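Local coordinates for protein TetR/AcrR family transcriptional regulator (Bradyrhizobium diazoefficiens, PDB 6G8G) that probably represses transcription by binding operator DNA as a TetR-type dimer and responds to flavonoids such as genistein, which it binds in its ligand-binding domain, at residues Val26-Trp31 with Leu68-Leu72; Gln37-Ala41 with Glu123-Phe127; Gln81-Val86 with Ala141-Arg145; Phe100-Leu105 with Phe171-Arg176. All coordinates share one frame. Numbering follows the deposited sequence.

Contact 1: residues Val26-Trp31 with Leu68-Leu72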
loop_
_atom_site.group_PDB
_atom_site.type_symbol
_atom_site.label_atom_id
_atom_site.label_comp_id
_atom_site.label_asym_id
_atom_site.label_seq_id
_atom_site.Cartn_x
_atom_site.Cartn_y
_atom_site.Cartn_z
ATOM N N VAL A 26 18.874 24.570 -7.525
ATOM C CA VAL A 26 17.608 24.929 -6.877
ATOM C C VAL A 26 16.778 23.682 -6.599
ATOM O O VAL A 26 16.288 23.496 -5.495
ATOM C CB VAL A 26 16.787 25.901 -7.749
ATOM C CG1 VAL A 26 15.337 25.928 -7.305
ATOM C CG2 VAL A 26 17.390 27.297 -7.701
ATOM N N ILE A 27 16.651 22.829 -7.603
ATOM C CA ILE A 27 15.965 21.564 -7.448
ATOM C C ILE A 27 16.507 20.788 -6.249
ATOM O O ILE A 27 15.737 20.386 -5.381
ATOM C CB ILE A 27 16.103 20.710 -8.716
ATOM C CG1 ILE A 27 15.272 21.307 -9.850
ATOM C CG2 ILE A 27 15.714 19.264 -8.462
ATOM C CD1 ILE A 27 13.794 21.073 -9.714
ATOM N N ARG A 28 17.819 20.574 -6.189
ATOM C CA ARG A 28 18.380 19.771 -5.100
ATOM C C ARG A 28 18.168 20.453 -3.757
ATOM O O ARG A 28 17.939 19.804 -2.748
ATOM C CB ARG A 28 19.870 19.479 -5.306
ATOM C CG ARG A 28 20.155 18.495 -6.413
ATOM C CD ARG A 28 21.665 18.189 -6.434
ATOM N NE ARG A 28 22.518 19.288 -6.918
ATOM C CZ ARG A 28 22.668 19.629 -8.204
ATOM N NH1 ARG A 28 23.477 20.631 -8.535
ATOM N NH2 ARG A 28 21.990 19.002 -9.167
ATOM N N ALA A 29 18.217 21.770 -3.735
ATOM C CA ALA A 29 18.018 22.482 -2.478
ATOM C C ALA A 29 16.572 22.355 -1.975
ATOM O O ALA A 29 16.320 22.281 -0.765
ATOM C CB ALA A 29 18.390 23.940 -2.642
ATOM N N ALA A 30 15.637 22.352 -2.915
ATOM C CA ALA A 30 14.237 22.277 -2.582
ATOM C C ALA A 30 13.920 20.896 -2.118
ATOM O O ALA A 30 13.156 20.710 -1.187
ATOM C CB ALA A 30 13.390 22.631 -3.785
ATOM N N TRP A 31 14.505 19.915 -2.771
ATOM C CA TRP A 31 14.289 18.530 -2.363
ATOM C C TRP A 31 14.704 18.385 -0.896
ATOM O O TRP A 31 13.937 17.903 -0.069
ATOM C CB TRP A 31 15.085 17.616 -3.303
ATOM C CG TRP A 31 15.046 16.199 -3.046
ATOM C CD1 TRP A 31 16.112 15.346 -2.829
ATOM C CD2 TRP A 31 13.888 15.414 -3.019
ATOM N NE1 TRP A 31 15.661 14.064 -2.659
ATOM C CE2 TRP A 31 14.297 14.076 -2.766
ATOM C CE3 TRP A 31 12.523 15.704 -3.170
ATOM C CZ2 TRP A 31 13.391 13.038 -2.666
ATOM C CZ3 TRP A 31 11.629 14.680 -3.066
ATOM C CH2 TRP A 31 12.062 13.353 -2.817
ATOM N N LEU A 68 7.598 23.986 -8.674
ATOM C CA LEU A 68 8.898 23.427 -8.343
ATOM C C LEU A 68 8.781 21.958 -7.963
ATOM O O LEU A 68 9.544 21.124 -8.427
ATOM C CB LEU A 68 9.427 24.171 -7.156
ATOM C CG LEU A 68 10.820 24.236 -6.625
ATOM C CD1 LEU A 68 11.881 24.504 -7.621
ATOM C CD2 LEU A 68 10.831 25.417 -5.660
ATOM N N PHE A 69 7.784 21.640 -7.157
ATOM C CA PHE A 69 7.584 20.266 -6.724
ATOM C C PHE A 69 7.127 19.348 -7.865
ATOM O O PHE A 69 7.517 18.172 -7.949
ATOM C CB PHE A 69 6.573 20.217 -5.594
ATOM C CG PHE A 69 6.567 18.918 -4.839
ATOM C CD1 PHE A 69 7.718 18.188 -4.679
ATOM C CD2 PHE A 69 5.417 18.449 -4.261
ATOM C CE1 PHE A 69 7.712 16.994 -4.002
ATOM C CE2 PHE A 69 5.398 17.258 -3.588
ATOM C CZ PHE A 69 6.551 16.530 -3.456
ATOM N N ALA A 70 6.321 19.903 -8.759
ATOM C CA ALA A 70 5.947 19.192 -9.951
ATOM C C ALA A 70 7.163 18.804 -10.784
ATOM O O ALA A 70 7.239 17.668 -11.280
ATOM C CB ALA A 70 4.980 20.012 -10.768
ATOM N N SER A 71 8.137 19.692 -10.932
ATOM C CA SER A 71 9.384 19.311 -11.642
ATOM C C SER A 71 10.123 18.184 -10.943
ATOM O O SER A 71 10.697 17.315 -11.586
ATOM C CB SER A 71 10.332 20.490 -11.748
ATOM O OG SER A 71 9.937 21.382 -12.759
ATOM N N LEU A 72 10.137 18.224 -9.619
ATOM C CA LEU A 72 10.823 17.191 -8.863
ATOM C C LEU A 72 10.158 15.866 -9.080
ATOM O O LEU A 72 10.819 14.864 -9.346
ATOM C CB LEU A 72 10.769 17.483 -7.396
ATOM C CG LEU A 72 11.909 18.423 -6.956
ATOM C CD1 LEU A 72 11.652 19.143 -5.640
ATOM C CD2 LEU A 72 13.213 17.635 -6.865
#
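How the first helix of a TetR-type DNA-binding domain packs across the start of the long helix that leads out of it is seen in segments 26-31 and 68-72. Their axes come within 10.3 Å at a signed angle of -97°. Val-26 opens the contact, its CG1 lying 3.8 Å from CD1 of Leu-68, which also touches Ile-47 of helix 44-51. In Ile-27 the CA-to-CB bond points sideways, but the end of the side chain comes nearer: CG2 is 3.4 Å from CD2 of Leu-72, and CD1 lies 4.1 Å from CB of Ser-71. Ala-30, one turn after Val-26, aims its methyl between the two leucines, CB being 4.2 Å from CG of Leu-68 and 4.3 Å from CD1 of Leu-72. Last comes Trp-31, whose CB meets CD2 of Leu-72 at 4.0 Å, while its ring packs on Phe-116 of helix 114-121. Leu-72 thus fits among Ile-27, Ala-30 and Trp-31. Aliphatic contacts without a polar link imply that shape and exclusion of water hold this crossing together.

Contact 2: residues Gln37-Ala41 with Glu123-Phe127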
loop_
_atom_site.group_PDB
_atom_site.type_symbol
_atom_site.label_atom_id
_atom_site.label_comp_id
_atom_site.label_asym_id
_atom_site.label_seq_id
_atom_site.Cartn_x
_atom_site.Cartn_y
_atom_site.Cartn_z
ATOM N N GLN A 37 11.586 19.412 6.191
ATOM C CA GLN A 37 10.507 20.179 6.813
ATOM C C GLN A 37 9.087 19.937 6.311
ATOM O O GLN A 37 8.141 20.425 6.909
ATOM C CB GLN A 37 10.763 21.642 6.545
ATOM C CG GLN A 37 11.805 22.285 7.413
ATOM C CD GLN A 37 12.326 23.559 6.765
ATOM O OE1 GLN A 37 11.723 24.079 5.828
ATOM N NE2 GLN A 37 13.454 24.059 7.249
ATOM N N GLY A 38 8.928 19.246 5.194
ATOM C CA GLY A 38 7.624 19.162 4.552
ATOM C C GLY A 38 7.450 20.227 3.481
ATOM O O GLY A 38 8.215 21.201 3.377
ATOM N N PHE A 39 6.430 20.025 2.665
ATOM C CA PHE A 39 6.185 20.884 1.534
ATOM C C PHE A 39 5.645 22.249 1.979
ATOM O O PHE A 39 6.243 23.300 1.661
ATOM C CB PHE A 39 5.214 20.205 0.573
ATOM C CG PHE A 39 4.851 21.048 -0.616
ATOM C CD1 PHE A 39 5.798 21.353 -1.587
ATOM C CD2 PHE A 39 3.558 21.533 -0.765
ATOM C CE1 PHE A 39 5.472 22.125 -2.679
ATOM C CE2 PHE A 39 3.225 22.299 -1.858
ATOM C CZ PHE A 39 4.183 22.599 -2.821
ATOM N N SER A 40 4.539 22.241 2.718
ATOM C CA SER A 40 3.944 23.500 3.206
ATOM C C SER A 40 4.837 24.328 4.143
ATOM O O SER A 40 4.852 25.542 4.091
ATOM C CB SER A 40 2.652 23.194 3.950
ATOM O OG SER A 40 1.657 22.778 3.045
ATOM N N ALA A 41 5.609 23.652 4.965
ATOM C CA ALA A 41 6.540 24.325 5.839
ATOM C C ALA A 41 7.775 24.934 5.125
ATOM O O ALA A 41 8.599 25.583 5.757
ATOM C CB ALA A 41 7.009 23.341 6.892
ATOM N N GLU A 123 0.726 15.949 3.501
ATOM C CA GLU A 123 -0.098 17.087 3.150
ATOM C C GLU A 123 -1.602 16.841 3.378
ATOM O O GLU A 123 -2.419 17.750 3.222
ATOM C CB GLU A 123 0.153 17.495 1.694
ATOM C CG GLU A 123 1.510 18.164 1.456
ATOM C CD GLU A 123 2.007 19.083 2.617
ATOM O OE1 GLU A 123 3.068 18.775 3.163
ATOM O OE2 GLU A 123 1.392 20.094 3.020
ATOM N N SER A 124 -1.985 15.623 3.736
ATOM C CA SER A 124 -3.366 15.355 4.164
ATOM C C SER A 124 -4.381 15.844 3.120
ATOM O O SER A 124 -5.411 16.405 3.465
ATOM C CB SER A 124 -3.636 16.026 5.522
ATOM O OG SER A 124 -2.570 15.814 6.444
ATOM N N GLY A 125 -4.057 15.644 1.846
ATOM C CA GLY A 125 -4.977 15.904 0.759
ATOM C C GLY A 125 -5.157 17.347 0.342
ATOM O O GLY A 125 -6.090 17.642 -0.372
ATOM N N ARG A 126 -4.291 18.254 0.762
ATOM C CA ARG A 126 -4.426 19.639 0.339
ATOM C C ARG A 126 -3.805 19.947 -1.018
ATOM O O ARG A 126 -3.856 21.095 -1.462
ATOM C CB ARG A 126 -3.744 20.584 1.335
ATOM C CG ARG A 126 -4.203 20.510 2.768
ATOM C CD ARG A 126 -3.768 21.723 3.591
ATOM N NE ARG A 126 -3.155 21.195 4.803
ATOM C CZ ARG A 126 -1.863 20.884 4.912
ATOM N NH1 ARG A 126 -1.397 20.346 6.034
ATOM N NH2 ARG A 126 -1.027 21.123 3.903
ATOM N N PHE A 127 -3.126 18.988 -1.636
ATOM C CA PHE A 127 -2.543 19.241 -2.939
ATOM C C PHE A 127 -2.892 18.116 -3.897
ATOM O O PHE A 127 -2.021 17.440 -4.401
ATOM C CB PHE A 127 -1.031 19.506 -2.822
ATOM C CG PHE A 127 -0.708 20.802 -2.102
ATOM C CD1 PHE A 127 -0.876 22.030 -2.745
ATOM C CD2 PHE A 127 -0.290 20.819 -0.773
ATOM C CE1 PHE A 127 -0.618 23.235 -2.086
ATOM C CE2 PHE A 127 -0.038 22.020 -0.103
ATOM C CZ PHE A 127 -0.205 23.229 -0.765
#
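Two loops, each entered through a residue of positive phi after a helix, show how interdomain contacts can be made without regular secondary structure. Gly-38, the first residue past helix 23-37, has phi 94° and psi 166°, values at which a CB would press on the preceding carbonyl, so glycine suits the position; residues 39-41 then regain helical angles. Opposite, Glu-123 to Arg-126 form a type I' turn closed by Arg-126 N to Glu-123 O at 3.1 Å, and Phe-127 occupies the N-cap position of the next helix. The polar link runs from Ser-40 OG, which donates to Glu-123 OE2 at 2.7 Å. That same OE2 forms a hydrogen-bonded salt bridge with Arg-126 NH2 at 2.8 Å, so the carboxylate is shared between the serine and its own turn. Beside it, Phe-39 directs its ring edge at the face of Phe-127 in a T-shaped pair, centroids 5.0 Å apart and planes at 87°. Phe-39 also meets Phe-34 of helix 23-37 and Phe-69 of helix 65-82, and Lys-65 makes a cation-pi contact with it. The loop between helices 23-37 and 44-51 is thereby joined to the one between helices 114-121 and 128-137.

Contact 3: residues Gln81-Val86 with Ala141-Arg145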
loop_
_atom_site.group_PDB
_atom_site.type_symbol
_atom_site.label_atom_id
_atom_site.label_comp_id
_atom_site.label_asym_id
_atom_site.label_seq_id
_atom_site.Cartn_x
_atom_site.Cartn_y
_atom_site.Cartn_z
ATOM N N GLN A 81 11.165 5.057 -14.065
ATOM C CA GLN A 81 10.656 4.383 -15.261
ATOM C C GLN A 81 11.726 3.824 -16.207
ATOM O O GLN A 81 11.491 2.826 -16.888
ATOM C CB GLN A 81 9.719 5.320 -16.009
ATOM C CG GLN A 81 8.413 5.547 -15.294
ATOM C CD GLN A 81 7.511 4.340 -15.397
ATOM O OE1 GLN A 81 7.249 3.834 -16.499
ATOM N NE2 GLN A 81 7.062 3.837 -14.250
ATOM N N ARG A 82 12.896 4.459 -16.248
ATOM C CA ARG A 82 13.989 3.972 -17.089
ATOM C C ARG A 82 14.679 2.750 -16.514
ATOM O O ARG A 82 15.285 1.985 -17.246
ATOM C CB ARG A 82 15.024 5.074 -17.334
ATOM C CG ARG A 82 14.480 6.307 -18.037
ATOM C CD ARG A 82 15.574 7.268 -18.554
ATOM N NE ARG A 82 15.347 8.579 -17.939
ATOM C CZ ARG A 82 16.053 9.089 -16.923
ATOM N NH1 ARG A 82 17.103 8.447 -16.397
ATOM N NH2 ARG A 82 15.715 10.271 -16.417
ATOM N N ASP A 83 14.589 2.572 -15.212
ATOM C CA ASP A 83 15.085 1.350 -14.600
ATOM C C ASP A 83 14.198 0.135 -14.873
ATOM O O ASP A 83 14.453 -0.958 -14.361
ATOM C CB ASP A 83 15.235 1.531 -13.075
ATOM C CG ASP A 83 16.158 2.699 -12.699
ATOM O OD1 ASP A 83 16.850 3.253 -13.591
ATOM O OD2 ASP A 83 16.173 3.058 -11.498
ATOM N N LEU A 84 13.094 0.317 -15.572
ATOM C CA LEU A 84 12.225 -0.829 -15.809
ATOM C C LEU A 84 12.557 -1.325 -17.188
ATOM O O LEU A 84 12.728 -0.511 -18.074
ATOM C CB LEU A 84 10.716 -0.467 -15.681
ATOM C CG LEU A 84 9.893 -0.682 -14.392
ATOM C CD1 LEU A 84 10.722 -0.487 -13.138
ATOM C CD2 LEU A 84 8.662 0.200 -14.327
ATOM N N PRO A 85 12.602 -2.654 -17.400
ATOM C CA PRO A 85 12.845 -3.140 -18.763
ATOM C C PRO A 85 11.671 -2.888 -19.690
ATOM O O PRO A 85 10.558 -2.553 -19.227
ATOM C CB PRO A 85 13.044 -4.647 -18.604
ATOM C CG PRO A 85 12.656 -4.991 -17.220
ATOM C CD PRO A 85 12.248 -3.744 -16.476
ATOM N N VAL A 86 11.950 -2.938 -20.986
ATOM C CA VAL A 86 10.891 -3.026 -21.973
ATOM C C VAL A 86 10.775 -4.515 -22.341
ATOM O O VAL A 86 11.652 -5.069 -23.002
ATOM C CB VAL A 86 11.143 -2.177 -23.246
ATOM C CG1 VAL A 86 10.001 -2.412 -24.243
ATOM C CG2 VAL A 86 11.251 -0.692 -22.906
ATOM N N ALA A 141 2.033 4.883 -14.705
ATOM C CA ALA A 141 2.929 4.734 -15.853
ATOM C C ALA A 141 3.444 3.318 -15.963
ATOM O O ALA A 141 3.532 2.757 -17.061
ATOM C CB ALA A 141 4.094 5.696 -15.753
ATOM N N THR A 142 3.792 2.748 -14.827
ATOM C CA THR A 142 4.200 1.363 -14.789
ATOM C C THR A 142 3.109 0.449 -15.327
ATOM O O THR A 142 3.359 -0.456 -16.123
ATOM C CB THR A 142 4.532 0.937 -13.357
ATOM O OG1 THR A 142 5.630 1.715 -12.887
ATOM C CG2 THR A 142 4.921 -0.520 -13.313
ATOM N N ILE A 143 1.886 0.675 -14.895
ATOM C CA ILE A 143 0.790 -0.116 -15.433
ATOM C C ILE A 143 0.707 -0.008 -16.969
ATOM O O ILE A 143 0.597 -1.017 -17.647
ATOM C CB ILE A 143 -0.539 0.317 -14.805
ATOM C CG1 ILE A 143 -0.604 -0.103 -13.340
ATOM C CG2 ILE A 143 -1.729 -0.265 -15.559
ATOM C CD1 ILE A 143 -1.779 0.508 -12.582
ATOM N N ARG A 144 0.769 1.207 -17.497
ATOM C CA ARG A 144 0.681 1.422 -18.936
ATOM C C ARG A 144 1.767 0.717 -19.717
ATOM O O ARG A 144 1.485 0.139 -20.751
ATOM C CB ARG A 144 0.717 2.897 -19.249
ATOM C CG ARG A 144 -0.565 3.606 -18.859
ATOM C CD ARG A 144 -0.590 5.105 -19.040
ATOM N NE ARG A 144 0.670 5.876 -18.978
ATOM C CZ ARG A 144 1.019 6.796 -18.067
ATOM N NH1 ARG A 144 0.235 7.117 -17.015
ATOM N NH2 ARG A 144 2.197 7.407 -18.211
ATOM N N ARG A 145 3.004 0.742 -19.229
ATOM C CA ARG A 145 4.091 0.045 -19.920
ATOM C C ARG A 145 3.830 -1.415 -20.009
ATOM O O ARG A 145 4.076 -2.041 -21.028
ATOM C CB ARG A 145 5.424 0.237 -19.220
ATOM C CG ARG A 145 6.112 1.503 -19.659
ATOM C CD ARG A 145 7.126 1.927 -18.638
ATOM N NE ARG A 145 8.206 0.978 -18.428
ATOM C CZ ARG A 145 9.411 1.073 -18.981
ATOM N NH1 ARG A 145 9.687 2.004 -19.879
ATOM N NH2 ARG A 145 10.328 0.180 -18.650
#
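Where a long helix ends, its last residues and the loop beyond can be fixed by polar side chains of a neighbouring helix, as segment 141-145 illustrates. Ala-141 begins the contact with its methyl directed at the other segment, CB lying 3.7 Å from CD of Gln-81. Thr-142 follows with the better-formed of the two hydrogen bonds across the contact: Gln-81 NE2 donates to Thr-142 OG1 at 2.9 Å. Gln-81 reaches it with both chi1 and chi2 near m, which bends its amide over to the helix. The same OG1 lies 3.7 Å from CD2 of Leu-84, so the threonine touches both the helix end and the loop. Arg-145, one turn after Ala-141, extends toward the loop, where its NH2 makes a weak hydrogen bond with Leu-84 O at 2.6 Å, the angle at hydrogen being only 119°. The carbonyl O of Pro-85 is also near, 2.8 Å from Arg-145 NH2, but at an angle too poor for bonding. The guanidinium thus lies against backbone carbonyls at the point where the chain leaves helix 65-82. Around this site, helix 93-109 approaches through Phe-100 and Tyr-104, which touch Thr-142, and through Asp-99 and Gln-103, which pack on Pro-85. Ile-143 instead faces helix 164-176 and reaches Glu-178 of the second subunit, placing helix 139-155 between the end of the connecting helix and the dimer partner.

Contact 4: residues Phe100-Leu105 with Phe171-Arg176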
loop_
_atom_site.group_PDB
_atom_site.type_symbol
_atom_site.label_atom_id
_atom_site.label_comp_id
_atom_site.label_asym_id
_atom_site.label_seq_id
_atom_site.Cartn_x
_atom_site.Cartn_y
_atom_site.Cartn_z
ATOM N N PHE A 100 10.355 -8.237 -15.606
ATOM C CA PHE A 100 9.677 -7.001 -15.306
ATOM C C PHE A 100 9.292 -6.975 -13.832
ATOM O O PHE A 100 9.507 -5.992 -13.128
ATOM C CB PHE A 100 8.440 -6.878 -16.196
ATOM C CG PHE A 100 7.762 -5.542 -16.109
ATOM C CD1 PHE A 100 8.144 -4.506 -16.945
ATOM C CD2 PHE A 100 6.762 -5.313 -15.192
ATOM C CE1 PHE A 100 7.539 -3.267 -16.873
ATOM C CE2 PHE A 100 6.143 -4.076 -15.127
ATOM C CZ PHE A 100 6.536 -3.046 -15.960
ATOM N N ALA A 101 8.727 -8.082 -13.369
ATOM C CA ALA A 101 8.385 -8.199 -11.974
ATOM C C ALA A 101 9.593 -7.953 -11.099
ATOM O O ALA A 101 9.519 -7.206 -10.142
ATOM C CB ALA A 101 7.814 -9.570 -11.693
ATOM N N ARG A 102 10.709 -8.580 -11.422
ATOM C CA ARG A 102 11.887 -8.433 -10.577
ATOM C C ARG A 102 12.277 -6.979 -10.453
ATOM O O ARG A 102 12.579 -6.526 -9.382
ATOM C CB ARG A 102 13.047 -9.268 -11.110
ATOM C CG ARG A 102 14.183 -9.453 -10.111
ATOM C CD ARG A 102 15.316 -10.339 -10.652
ATOM N NE ARG A 102 14.926 -11.739 -10.950
ATOM C CZ ARG A 102 14.623 -12.226 -12.159
ATOM N NH1 ARG A 102 14.641 -11.464 -13.251
ATOM N NH2 ARG A 102 14.290 -13.498 -12.285
ATOM N N GLN A 103 12.243 -6.221 -11.540
ATOM C CA GLN A 103 12.688 -4.820 -11.463
ATOM C C GLN A 103 11.674 -4.008 -10.697
ATOM O O GLN A 103 12.033 -3.125 -9.945
ATOM C CB GLN A 103 12.947 -4.217 -12.848
ATOM C CG GLN A 103 14.085 -4.869 -13.669
ATOM C CD GLN A 103 15.291 -5.292 -12.850
ATOM O OE1 GLN A 103 15.685 -6.477 -12.867
ATOM N NE2 GLN A 103 15.873 -4.353 -12.110
ATOM N N TYR A 104 10.400 -4.352 -10.852
ATOM C CA TYR A 104 9.302 -3.678 -10.135
ATOM C C TYR A 104 9.435 -3.802 -8.629
ATOM O O TYR A 104 9.329 -2.824 -7.907
ATOM C CB TYR A 104 7.996 -4.309 -10.560
ATOM C CG TYR A 104 6.779 -3.745 -9.942
ATOM C CD1 TYR A 104 6.483 -2.404 -10.065
ATOM C CD2 TYR A 104 5.908 -4.543 -9.270
ATOM C CE1 TYR A 104 5.336 -1.870 -9.513
ATOM C CE2 TYR A 104 4.753 -4.030 -8.695
ATOM C CZ TYR A 104 4.460 -2.697 -8.833
ATOM O OH TYR A 104 3.342 -2.182 -8.224
ATOM N N LEU A 105 9.723 -4.996 -8.148
ATOM C CA LEU A 105 9.888 -5.168 -6.730
ATOM C C LEU A 105 11.133 -4.505 -6.205
ATOM O O LEU A 105 11.154 -4.128 -5.042
ATOM C CB LEU A 105 9.916 -6.646 -6.352
ATOM C CG LEU A 105 8.608 -7.364 -6.632
ATOM C CD1 LEU A 105 8.707 -8.786 -6.141
ATOM C CD2 LEU A 105 7.407 -6.693 -5.989
ATOM N N PHE A 171 -1.665 -8.259 -12.536
ATOM C CA PHE A 171 -0.330 -8.859 -12.439
ATOM C C PHE A 171 0.496 -8.214 -11.338
ATOM O O PHE A 171 1.106 -8.888 -10.530
ATOM C CB PHE A 171 0.413 -8.745 -13.769
ATOM C CG PHE A 171 1.796 -9.272 -13.719
ATOM C CD1 PHE A 171 2.028 -10.624 -13.837
ATOM C CD2 PHE A 171 2.863 -8.431 -13.573
ATOM C CE1 PHE A 171 3.311 -11.121 -13.800
ATOM C CE2 PHE A 171 4.160 -8.922 -13.545
ATOM C CZ PHE A 171 4.384 -10.264 -13.655
ATOM N N LEU A 172 0.477 -6.896 -11.302
ATOM C CA LEU A 172 1.260 -6.163 -10.342
ATOM C C LEU A 172 0.706 -6.307 -8.932
ATOM O O LEU A 172 1.465 -6.534 -7.996
ATOM C CB LEU A 172 1.360 -4.706 -10.749
ATOM C CG LEU A 172 2.073 -4.467 -12.092
ATOM C CD1 LEU A 172 1.805 -3.068 -12.619
ATOM C CD2 LEU A 172 3.570 -4.686 -11.952
ATOM N N SER A 173 -0.602 -6.259 -8.768
ATOM C CA SER A 173 -1.176 -6.569 -7.457
ATOM C C SER A 173 -0.786 -7.969 -6.962
ATOM O O SER A 173 -0.489 -8.124 -5.802
ATOM C CB SER A 173 -2.674 -6.449 -7.490
ATOM O OG SER A 173 -2.996 -5.133 -7.891
ATOM N N LEU A 174 -0.735 -8.959 -7.843
ATOM C CA LEU A 174 -0.363 -10.291 -7.417
ATOM C C LEU A 174 1.071 -10.377 -6.934
ATOM O O LEU A 174 1.352 -10.941 -5.899
ATOM C CB LEU A 174 -0.549 -11.288 -8.532
ATOM C CG LEU A 174 -2.019 -11.525 -8.812
ATOM C CD1 LEU A 174 -2.192 -12.231 -10.136
ATOM C CD2 LEU A 174 -2.643 -12.337 -7.680
ATOM N N VAL A 175 1.968 -9.797 -7.693
ATOM C CA VAL A 175 3.391 -9.917 -7.474
ATOM C C VAL A 175 3.783 -9.093 -6.270
ATOM O O VAL A 175 4.648 -9.460 -5.482
ATOM C CB VAL A 175 4.095 -9.446 -8.751
ATOM C CG1 VAL A 175 5.334 -8.638 -8.453
ATOM C CG2 VAL A 175 4.440 -10.641 -9.599
ATOM N N ARG A 176 3.151 -7.940 -6.164
ATOM C CA ARG A 176 3.407 -7.006 -5.074
ATOM C C ARG A 176 2.837 -7.577 -3.798
ATOM O O ARG A 176 3.436 -7.503 -2.759
ATOM C CB ARG A 176 2.693 -5.693 -5.432
ATOM C CG ARG A 176 2.858 -4.561 -4.473
ATOM C CD ARG A 176 2.315 -3.296 -5.084
ATOM N NE ARG A 176 0.866 -3.303 -5.140
ATOM C CZ ARG A 176 0.136 -3.127 -6.233
ATOM N NH1 ARG A 176 0.701 -2.939 -7.406
ATOM N NH2 ARG A 176 -1.174 -3.133 -6.149
#
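Rotamer choice decides whether a tyrosine in a helix pair serves as an apolar surface, a polar group, or both, and Tyr-104 does both. Its t conformer (chi1 -180°) carries the ring from helix 100-105 to helix 171-176, whose axes cross at -63° with a closest approach of 10.6 Å. Leu-172, with chi1 m and chi2 t, sets CD2 over the ring face, 3.6 Å from the Tyr-104 centroid and 16° off the normal, a CH-pi contact. That methyl also lies 4.1 Å from Phe-100 CE2, near the edge of the phenylalanine ring, so one branch meets two aromatics. Phe-171, also t at chi1, brings its CZ to 4.0 Å from Ala-101 CB, the small alanine leaving room for the ring. Val-175 has chi1 at 140°, between the usual wells, with CG2 4.1 Å from Ala-101 CB and CG1 3.8 Å from CD2 of Leu-105. Beyond this apolar patch, Arg-176 extends through t values of chi1 and chi2 before turning at chi3 (p), and its NH1 donates to Tyr-104 OH at 2.9 Å. Its side chain is about 4 Å from bound genistein and packs on Phe-108, a residue of the ligand pocket that Tyr-104 also meets edge-to-face. A single polar bond at the end of a hydrophobic interface therefore sets the Arg-176 side chain beside the flavonoid pocket.

How the contacts relate
From the N terminus, contact 1 is the first to close, bringing helix 65-82 back onto helix 23-37 within the DNA-binding region. Contact 2 starts inside that loop but ends far beyond it, at 123-127, so the two cross; they touch where Phe-69 CB meets Phe-39 CE1 at 3.7 Å. Contacts 3 and 4 open only after contact 1 has closed and lie in series with it, whereas contacts 2, 3 and 4 all cross one another. Contacts 3 and 4 adjoin, their centres about 11 Å apart, whereas contacts 1 and 4 lie about 29 Å apart between centres. Helix 65-82, shared by contacts 1 and 3, spans from the DNA-binding end to the ligand-binding helices.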